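Local coordinates for SusD-like protein BACOVA_02651 (Bacteroides ovatus, PDB 5E75), which binds polysaccharide at the cell surface and probably captures xyloglucan before its transport into the periplasm for degradation, at residues 113-116 and 117-121; 154-157 and 158-161; 309-312 and 313-316. All coordinates share one frame; numbering follows the deposited sequence.

Contact 1 (113-116 and 117-121); sequences ARLM and RACAY. With EDO (1,2-ethanediol), chain C.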
ATOM      1  N   ALA A 113      -6.493  18.057  -3.783  1.00  8.87           N
ATOM      2  CA  ALA A 113      -5.617  18.378  -2.664  1.00  8.48           C
ATOM      3  C   ALA A 113      -6.139  17.705  -1.392  1.00  9.51           C
ATOM      4  O   ALA A 113      -5.377  17.054  -0.680  1.00  9.49           O
ATOM      5  CB  ALA A 113      -5.529  19.876  -2.478  1.00  9.76           C
ATOM      6  N   ARG A 114      -7.432  17.844  -1.107  1.00  9.44           N
ATOM      7  CA  ARG A 114      -7.975  17.287   0.123  1.00  8.88           C
ATOM      8  C   ARG A 114      -7.987  15.750   0.090  1.00  9.62           C
ATOM      9  O   ARG A 114      -7.772  15.104   1.117  1.00  9.29           O
ATOM     10  CB  ARG A 114      -9.364  17.856   0.410  1.00  9.91           C
ATOM     11  CG  ARG A 114      -9.309  19.351   0.681  1.00 11.56           C
ATOM     12  CD  ARG A 114     -10.629  19.926   1.184  1.00 10.94           C
ATOM     13  NE  ARG A 114     -10.933  19.481   2.539  1.00 11.48           N
ATOM     14  CZ  ARG A 114     -11.950  19.934   3.263  1.00 11.11           C
ATOM     15  NH1 ARG A 114     -12.765  20.858   2.771  1.00 14.84           N
ATOM     16  NH2 ARG A 114     -12.143  19.465   4.487  1.00 12.19           N
ATOM     17  N   LEU A 115      -8.188  15.158  -1.081  1.00  8.84           N
ATOM     18  CA  LEU A 115      -8.087  13.700  -1.207  1.00  8.87           C
ATOM     19  C   LEU A 115      -6.690  13.226  -0.855  1.00  9.60           C
ATOM     20  O   LEU A 115      -6.523  12.243  -0.123  1.00  8.84           O
ATOM     21  CB  LEU A 115      -8.454  13.264  -2.631  1.00 10.33           C
ATOM     22  CG  LEU A 115      -8.261  11.781  -2.996  1.00 11.49           C
ATOM     23  CD1 LEU A 115      -9.066  10.894  -2.073  1.00 11.88           C
ATOM     24  CD2 LEU A 115      -8.621  11.466  -4.457  1.00 11.97           C
ATOM     25  N   MET A 116      -5.673  13.899  -1.376  1.00  8.68           N
ATOM     26  CA  MET A 116      -4.306  13.484  -1.100  1.00  8.62           C
ATOM     27  C   MET A 116      -3.948  13.720   0.354  1.00  9.07           C
ATOM     28  O   MET A 116      -3.292  12.878   0.974  1.00  9.32           O
ATOM     29  CB  MET A 116      -3.304  14.173  -2.023  1.00  9.35           C
ATOM     30  CG  MET A 116      -3.453  13.786  -3.469  1.00 10.68           C
ATOM     31  SD  MET A 116      -3.191  12.037  -3.724  1.00 10.91           S
ATOM     32  CE  MET A 116      -3.260  11.939  -5.506  1.00 15.11           C
ATOM     33  N   ARG A 117      -4.387  14.835   0.922  1.00  9.05           N
ATOM     34  CA  ARG A 117      -4.148  15.110   2.329  1.00  8.89           C
ATOM     35  C   ARG A 117      -4.784  14.026   3.205  1.00  8.35           C
ATOM     36  O   ARG A 117      -4.175  13.558   4.177  1.00  8.93           O
ATOM     37  CB  ARG A 117      -4.703  16.496   2.677  1.00  8.04           C
ATOM     38  CG  ARG A 117      -4.375  16.970   4.088  1.00  9.33           C
ATOM     39  CD  ARG A 117      -4.710  18.428   4.299  1.00  8.95           C
ATOM     40  NE  ARG A 117      -6.127  18.695   4.295  1.00  9.55           N
ATOM     41  CZ  ARG A 117      -6.645  19.921   4.334  1.00 11.29           C
ATOM     42  NH1 ARG A 117      -5.857  20.995   4.380  1.00 12.58           N
ATOM     43  NH2 ARG A 117      -7.952  20.068   4.345  1.00 12.51           N
ATOM     44  N   ALA A 118      -5.986  13.603   2.841  1.00  7.97           N
ATOM     45  CA  ALA A 118      -6.668  12.534   3.552  1.00  7.81           C
ATOM     46  C   ALA A 118      -5.887  11.238   3.466  1.00  7.97           C
ATOM     47  O   ALA A 118      -5.713  10.545   4.464  1.00  8.31           O
ATOM     48  CB  ALA A 118      -8.084  12.335   3.009  1.00  8.79           C
ATOM     49  N   CYS A 119      -5.418  10.890   2.276  1.00  8.47           N
ATOM     50  CA  CYS A 119      -4.629   9.685   2.144  1.00  8.71           C
ATOM     51  C   CYS A 119      -3.360   9.714   2.976  1.00  8.80           C
ATOM     52  O   CYS A 119      -3.008   8.715   3.605  1.00  8.73           O
ATOM     53  CB  CYS A 119      -4.281   9.419   0.681  1.00  9.80           C
ATOM     54  SG  CYS A 119      -5.694   8.931  -0.369  1.00 10.82           S
ATOM     55  N   ALA A 120      -2.647  10.825   2.964  1.00  8.00           N
ATOM     56  CA  ALA A 120      -1.440  10.958   3.754  1.00  8.11           C
ATOM     57  C   ALA A 120      -1.728  10.773   5.241  1.00  8.08           C
ATOM     58  O   ALA A 120      -1.028  10.025   5.913  1.00  8.80           O
ATOM     59  CB  ALA A 120      -0.775  12.302   3.478  1.00  9.33           C
ATOM     60  N   TYR A 121      -2.755  11.445   5.749  1.00  8.09           N
ATOM     61  CA  TYR A 121      -3.097  11.309   7.159  1.00  8.32           C
ATOM     62  C   TYR A 121      -3.575   9.897   7.484  1.00  7.93           C
ATOM     63  O   TYR A 121      -3.297   9.397   8.563  1.00  7.82           O
ATOM     64  CB  TYR A 121      -4.104  12.376   7.624  1.00  8.64           C
ATOM     65  CG  TYR A 121      -3.457  13.679   8.004  1.00  8.85           C
ATOM     66  CD1 TYR A 121      -2.537  13.739   9.031  1.00 11.12           C
ATOM     67  CD2 TYR A 121      -3.737  14.858   7.322  1.00  9.74           C
ATOM     68  CE1 TYR A 121      -1.918  14.918   9.385  1.00 10.83           C
ATOM     69  CE2 TYR A 121      -3.125  16.048   7.677  1.00  9.38           C
ATOM     70  CZ  TYR A 121      -2.217  16.081   8.706  1.00  9.96           C
ATOM     71  OH  TYR A 121      -1.597  17.275   9.050  1.00 10.21           O
TER
HETATM   72  C1  EDO C 602      -5.710   4.516   1.754  1.00 19.77           C
HETATM   73  O1  EDO C 602      -5.309   3.218   2.185  1.00 23.84           O
HETATM   74  C2  EDO C 602      -4.506   5.442   1.633  1.00 21.04           C
HETATM   75  O2  EDO C 602      -4.196   6.053   2.888  1.00 15.39           O
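Ala113 to Ala120 form two turns of regular alpha helix, in which the N-H groups of Arg117, Ala118, Cys119 and Ala120 bond to the carbonyls of Ala113, Arg114, Leu115 and Met116; the last, Ala120 N to Met116 O, is 2.9 Å long. Arg114 and Arg117, one turn apart, run side by side in the same direction. Both chains bend at chi3 (70° and 69°), which turns their guanidinium groups; the planes end 70° apart, with NE of Arg114 3.5 Å from NH2 of Arg117. The shared partner probably offsets their like charge: both nitrogens form salt bridges to OD1 of Asp161 on helix 151-168. Asn87 takes NH1 of Arg117, and Glu519 takes NH2 of Arg114. Helix 103-125 is part of the helical scaffold of this SusD-family protein, whose sequence families fall in the TPR clan. Another side of the helix is apolar: CD1 of Leu115 lies 4.3 Å from SG of Cys119, and both side chains rest on Leu246 of strand 244-248. Ala118 offers just a methyl group, compact enough for close packing on Leu162 of helix 151-168. The carbonyl O of Cys119 accepts a 3.0 Å hydrogen bond from O2 of 1,2-ethanediol, probably a crystallisation additive.

Contact 2 (154-157 and 158-161); sequences VFQF and IIND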
ATOM      1  N   VAL A 154      -7.844  12.766  14.076  1.00 10.02           N
ATOM      2  CA  VAL A 154      -7.222  12.454  12.794  1.00  9.18           C
ATOM      3  C   VAL A 154      -8.261  11.770  11.910  1.00  9.17           C
ATOM      4  O   VAL A 154      -8.446  12.152  10.754  1.00  9.51           O
ATOM      5  CB  VAL A 154      -5.940  11.620  12.958  1.00  9.24           C
ATOM      6  CG1 VAL A 154      -5.324  11.307  11.596  1.00 10.79           C
ATOM      7  CG2 VAL A 154      -4.916  12.375  13.797  1.00 11.37           C
ATOM      8  N   PHE A 155      -9.010  10.816  12.473  1.00  7.98           N
ATOM      9  CA  PHE A 155     -10.090  10.200  11.716  1.00  9.46           C
ATOM     10  C   PHE A 155     -11.096  11.228  11.200  1.00  9.82           C
ATOM     11  O   PHE A 155     -11.493  11.180  10.040  1.00  9.82           O
ATOM     12  CB  PHE A 155     -10.854   9.177  12.563  1.00  9.59           C
ATOM     13  CG  PHE A 155     -10.351   7.755  12.465  1.00  9.81           C
ATOM     14  CD1 PHE A 155     -10.457   7.040  11.275  1.00 10.13           C
ATOM     15  CD2 PHE A 155      -9.852   7.108  13.574  1.00 12.13           C
ATOM     16  CE1 PHE A 155     -10.033   5.721  11.194  1.00 11.69           C
ATOM     17  CE2 PHE A 155      -9.429   5.792  13.498  1.00 10.58           C
ATOM     18  CZ  PHE A 155      -9.521   5.108  12.310  1.00 10.14           C
ATOM     19  N   GLN A 156     -11.543  12.137  12.061  1.00 10.40           N
ATOM     20  CA  GLN A 156     -12.538  13.109  11.634  1.00 10.39           C
ATOM     21  C   GLN A 156     -11.988  14.037  10.548  1.00  9.41           C
ATOM     22  O   GLN A 156     -12.701  14.386   9.610  1.00  9.60           O
ATOM     23  CB  GLN A 156     -13.044  13.906  12.838  1.00 10.59           C
ATOM     24  CG  GLN A 156     -14.174  14.862  12.501  1.00 13.02           C
ATOM     25  CD  GLN A 156     -15.438  14.130  12.143  1.00 15.01           C
ATOM     26  OE1 GLN A 156     -15.921  13.294  12.911  1.00 18.05           O
ATOM     27  NE2 GLN A 156     -15.976  14.401  10.966  1.00 14.39           N
ATOM     28  N   PHE A 157     -10.714  14.410  10.651  1.00  8.81           N
ATOM     29  CA  PHE A 157     -10.076  15.293   9.677  1.00  7.97           C
ATOM     30  C   PHE A 157     -10.044  14.603   8.309  1.00  9.22           C
ATOM     31  O   PHE A 157     -10.353  15.199   7.277  1.00 10.37           O
ATOM     32  CB  PHE A 157      -8.673  15.629  10.202  1.00 10.46           C
ATOM     33  CG  PHE A 157      -7.947  16.682   9.423  1.00  9.43           C
ATOM     34  CD1 PHE A 157      -7.243  16.362   8.275  1.00 12.63           C
ATOM     35  CD2 PHE A 157      -7.938  17.992   9.865  1.00 11.63           C
ATOM     36  CE1 PHE A 157      -6.563  17.333   7.562  1.00 11.57           C
ATOM     37  CE2 PHE A 157      -7.263  18.968   9.167  1.00 13.96           C
ATOM     38  CZ  PHE A 157      -6.568  18.644   8.010  1.00 12.80           C
ATOM     39  N   ILE A 158      -9.657  13.331   8.309  1.00  7.98           N
ATOM     40  CA  ILE A 158      -9.646  12.522   7.096  1.00  9.05           C
ATOM     41  C   ILE A 158     -11.044  12.426   6.475  1.00  9.37           C
ATOM     42  O   ILE A 158     -11.228  12.642   5.280  1.00  8.92           O
ATOM     43  CB  ILE A 158      -9.122  11.106   7.418  1.00  8.45           C
ATOM     44  CG1 ILE A 158      -7.624  11.119   7.748  1.00  8.34           C
ATOM     45  CG2 ILE A 158      -9.367  10.140   6.276  1.00  9.72           C
ATOM     46  CD1 ILE A 158      -7.152   9.889   8.511  1.00  9.14           C
ATOM     47  N   ILE A 159     -12.040  12.137   7.308  1.00  9.23           N
ATOM     48  CA  ILE A 159     -13.423  12.048   6.842  1.00  9.40           C
ATOM     49  C   ILE A 159     -13.903  13.371   6.217  1.00 10.92           C
ATOM     50  O   ILE A 159     -14.533  13.387   5.145  1.00  9.83           O
ATOM     51  CB  ILE A 159     -14.365  11.578   7.984  1.00 10.58           C
ATOM     52  CG1 ILE A 159     -14.116  10.101   8.307  1.00 10.46           C
ATOM     53  CG2 ILE A 159     -15.840  11.793   7.614  1.00 11.85           C
ATOM     54  CD1 ILE A 159     -14.681   9.668   9.656  1.00 11.27           C
ATOM     55  N   ASN A 160     -13.582  14.483   6.861  1.00  9.77           N
ATOM     56  CA  ASN A 160     -14.009  15.774   6.336  1.00 10.39           C
ATOM     57  C   ASN A 160     -13.398  16.041   4.961  1.00  9.59           C
ATOM     58  O   ASN A 160     -14.075  16.519   4.041  1.00  9.39           O
ATOM     59  CB  ASN A 160     -13.618  16.910   7.288  1.00  9.71           C
ATOM     60  CG  ASN A 160     -14.428  16.922   8.573  1.00 11.19           C
ATOM     61  OD1 ASN A 160     -15.409  16.180   8.730  1.00 13.38           O
ATOM     62  ND2 ASN A 160     -13.996  17.755   9.518  1.00 12.63           N
ATOM     63  N   ASP A 161     -12.119  15.725   4.814  1.00  9.22           N
ATOM     64  CA  ASP A 161     -11.431  15.904   3.542  1.00  9.52           C
ATOM     65  C   ASP A 161     -12.048  15.004   2.466  1.00 10.43           C
ATOM     66  O   ASP A 161     -12.303  15.446   1.334  1.00  9.01           O
ATOM     67  CB  ASP A 161      -9.941  15.566   3.656  1.00  9.19           C
ATOM     68  CG  ASP A 161      -9.088  16.715   4.154  1.00 10.88           C
ATOM     69  OD1 ASP A 161      -9.591  17.862   4.270  1.00 12.77           O
ATOM     70  OD2 ASP A 161      -7.896  16.484   4.415  1.00 11.98           O
TER
HETATM   71  O   HOH W   1     -10.258  18.032   6.988  1.00 14.46           O
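The ring of Phe157 meets Asp161 one turn on: OD2 approaches CE1 obliquely, at 3.5 Å, with the carboxylate plane turned 70° from that of the ring. Over the centre of one ring face sits a water, 3.5 Å above the plane. It donates a hydrogen bond to the Phe157 carbonyl O and a weak one to OD1 of Asp161, so it bridges the backbone of one residue to the side chain of the other. That same OD1 receives Arg114 and Arg117 of helix 103-125, two cations that would be expected to favour the ionised form of this buried acid. Four routine backbone bonds, from Ile158 N to Val154 O through Asp161 N to Phe157 O, identify the segment as alpha helix, part of helix 151-168 in the helical bundle of this SusD-family protein. On its partly exposed side Gln156 NE2 donates to Asn160 OD1 (2.9 Å). The bend of Gln156 at chi2 (69°) turns its amide forward along the helix, towards Asn160; Asn160 OD1 lies in the Gln156 amide plane, whereas NE2 stands above the Asn160 carbonyl plane. Branched aliphatic chains suit the buried side, where CG1 of Val154 touches CD1 of Ile158 at 3.9 Å and Ile158 continues onto Val190 of helix 180-195.

Contact 3 (309-312 and 313-316); sequences SYYS and YICI
Tyr313 holds CG between its own backbone N and carbonyl carbon (chi1 60°), which swings the ring back towards Tyr311, while Tyr311 has CG opposite its carbonyl carbon (chi1 -59°), laying its ring along the same side of the turn. The phenol end of Tyr313 therefore reaches the edge of the Tyr311 ring: OH lies in that ring's plane, 3.8 Å from CD2 of Tyr311. The side chains cross at a slant rather than stacking. Tyrosine suits both places, since each side chain is long enough to meet the other and also partners outside the turn. Tyr311 sends its OH to the carbonyl O of Asn301 and meets Phe305 edge-to-face; Tyr313 forms a cation-pi contact with Lys235. The backbone here is a type I beta turn from Tyr311 to Ile314, which begins the loop joining strands 310-311 and 321-322 of a beta hairpin. No hydrogen bond joins the two segments, and the carbonyl oxygens of Tyr311 and Ile314 approach to 3.3 Å. The contact within the turn is apolar: CG1 of Ile314 lies 3.8 Å from CB of Tyr311, and Ile314 rests on Tyr321 of the partner strand. Further on, the Asp340 carboxylate accepts hydrogen bonds from the backbone N of Cys315 and Ile316.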
ATOM      1  N   SER A 309       9.075 -20.914 -12.439  1.00 11.91           N
ATOM      2  CA  SER A 309       8.002 -20.072 -12.947  1.00 12.66           C
ATOM      3  C   SER A 309       8.436 -19.353 -14.214  1.00 11.88           C
ATOM      4  O   SER A 309       9.553 -18.829 -14.289  1.00 11.98           O
ATOM      5  CB  SER A 309       7.559 -19.040 -11.906  1.00 13.56           C
ATOM      6  OG  SER A 309       6.888 -19.696 -10.830  1.00 15.28           O
ATOM      7  N   TYR A 310       7.533 -19.345 -15.192  1.00 12.54           N
ATOM      8  CA  TYR A 310       7.765 -18.769 -16.518  1.00 11.81           C
ATOM      9  C   TYR A 310       6.943 -17.509 -16.757  1.00 11.41           C
ATOM     10  O   TYR A 310       5.778 -17.430 -16.387  1.00 12.44           O
ATOM     11  CB  TYR A 310       7.491 -19.817 -17.622  1.00 14.42           C
ATOM     12  CG  TYR A 310       7.590 -19.264 -19.028  1.00 12.36           C
ATOM     13  CD1 TYR A 310       8.820 -19.030 -19.634  1.00 12.65           C
ATOM     14  CD2 TYR A 310       6.451 -18.952 -19.739  1.00 12.97           C
ATOM     15  CE1 TYR A 310       8.899 -18.516 -20.910  1.00 12.67           C
ATOM     16  CE2 TYR A 310       6.521 -18.436 -21.007  1.00 14.38           C
ATOM     17  CZ  TYR A 310       7.743 -18.216 -21.586  1.00 13.33           C
ATOM     18  OH  TYR A 310       7.794 -17.678 -22.864  1.00 15.29           O
ATOM     19  N   TYR A 311       7.596 -16.524 -17.358  1.00 11.55           N
ATOM     20  CA  TYR A 311       7.015 -15.216 -17.654  1.00 11.67           C
ATOM     21  C   TYR A 311       7.187 -14.915 -19.140  1.00 11.99           C
ATOM     22  O   TYR A 311       8.292 -14.624 -19.587  1.00 14.21           O
ATOM     23  CB  TYR A 311       7.712 -14.139 -16.807  1.00 13.35           C
ATOM     24  CG  TYR A 311       7.565 -14.409 -15.334  1.00 11.48           C
ATOM     25  CD1 TYR A 311       8.345 -15.355 -14.697  1.00 10.95           C
ATOM     26  CD2 TYR A 311       6.615 -13.739 -14.581  1.00  9.98           C
ATOM     27  CE1 TYR A 311       8.179 -15.643 -13.355  1.00 10.78           C
ATOM     28  CE2 TYR A 311       6.435 -14.014 -13.239  1.00 10.87           C
ATOM     29  CZ  TYR A 311       7.228 -14.962 -12.622  1.00 10.12           C
ATOM     30  OH  TYR A 311       7.107 -15.293 -11.290  1.00 10.60           O
ATOM     31  N   SER A 312       6.103 -14.936 -19.907  1.00 11.97           N
ATOM     32  CA  SER A 312       6.204 -14.664 -21.341  1.00 13.88           C
ATOM     33  C   SER A 312       6.533 -13.213 -21.635  1.00 14.92           C
ATOM     34  O   SER A 312       7.026 -12.893 -22.723  1.00 14.99           O
ATOM     35  CB  SER A 312       4.899 -15.021 -22.029  1.00 18.66           C
ATOM     36  OG  SER A 312       3.846 -14.246 -21.509  1.00 17.84           O
ATOM     37  N   TYR A 313       6.294 -12.345 -20.653  1.00 12.21           N
ATOM     38  CA  TYR A 313       6.334 -10.896 -20.849  1.00 12.45           C
ATOM     39  C   TYR A 313       7.563 -10.223 -20.220  1.00 11.69           C
ATOM     40  O   TYR A 313       7.668  -8.988 -20.197  1.00 11.64           O
ATOM     41  CB  TYR A 313       5.029 -10.280 -20.320  1.00 11.61           C
ATOM     42  CG  TYR A 313       4.736 -10.513 -18.846  1.00 10.83           C
ATOM     43  CD1 TYR A 313       4.019 -11.623 -18.416  1.00 12.40           C
ATOM     44  CD2 TYR A 313       5.142  -9.597 -17.896  1.00 11.73           C
ATOM     45  CE1 TYR A 313       3.738 -11.829 -17.066  1.00 11.06           C
ATOM     46  CE2 TYR A 313       4.875  -9.795 -16.549  1.00 11.20           C
ATOM     47  CZ  TYR A 313       4.175 -10.911 -16.140  1.00 10.55           C
ATOM     48  OH  TYR A 313       3.901 -11.074 -14.791  1.00 10.81           O
ATOM     49  N   ILE A 314       8.483 -11.054 -19.726  1.00 12.26           N
ATOM     50  CA  ILE A 314       9.782 -10.622 -19.231  1.00 12.27           C
ATOM     51  C   ILE A 314      10.837 -11.290 -20.123  1.00 12.85           C
ATOM     52  O   ILE A 314      10.681 -12.452 -20.471  1.00 13.69           O
ATOM     53  CB  ILE A 314       9.982 -11.056 -17.751  1.00 13.30           C
ATOM     54  CG1 ILE A 314       8.875 -10.483 -16.850  1.00 15.29           C
ATOM     55  CG2 ILE A 314      11.367 -10.649 -17.246  1.00 15.71           C
ATOM     56  CD1 ILE A 314       8.876  -8.956 -16.745  1.00 14.39           C
ATOM     57  N   CYS A 315      11.883 -10.553 -20.502  1.00 12.69           N
ATOM     58  CA  CYS A 315      12.890 -11.052 -21.447  1.00 14.24           C
ATOM     59  C   CYS A 315      12.212 -11.523 -22.720  1.00 14.18           C
ATOM     60  O   CYS A 315      12.475 -12.628 -23.215  1.00 14.09           O
ATOM     61  CB  CYS A 315      13.701 -12.197 -20.849  1.00 13.82           C
ATOM     62  SG  CYS A 315      14.520 -11.735 -19.336  1.00 16.14           S
ATOM     63  N   ILE A 316      11.352 -10.673 -23.256  1.00 14.18           N
ATOM     64  CA  ILE A 316      10.531 -11.023 -24.415  1.00 14.13           C
ATOM     65  C   ILE A 316      11.401 -11.358 -25.635  1.00 17.35           C
ATOM     66  O   ILE A 316      11.066 -12.270 -26.395  1.00 19.01           O
ATOM     67  CB  ILE A 316       9.549  -9.884 -24.769  1.00 16.25           C
ATOM     68  CG1 ILE A 316       8.527  -9.664 -23.638  1.00 15.51           C
ATOM     69  CG2 ILE A 316       8.822 -10.174 -26.077  1.00 22.77           C
ATOM     70  CD1 ILE A 316       7.645  -8.435 -23.827  1.00 16.02           C
TER

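How the contacts relate
Contacts 1 and 2 are largely buried and lie on neighbouring helices, 103-125 and 151-168, with centres 9 Å apart. They share the Asp161 carboxylate, with both salt bridges 2.7 Å long (Arg114 NE and Arg117 NH2 to Asp161 OD1). Around it, Arg117 also packs on Phe157, and Tyr121 meets the Phe157 ring with planes at about 75°, so charge and aromatic surface together join the two helices. Contact 3 lies on the opposite side of the chain's centre, its own centre about 37 and 44 Å from those of contacts 1 and 2. Only partly buried, it relies on tyrosine and isoleucine contacts at a turn, where the other two have regular helical hydrogen bonding.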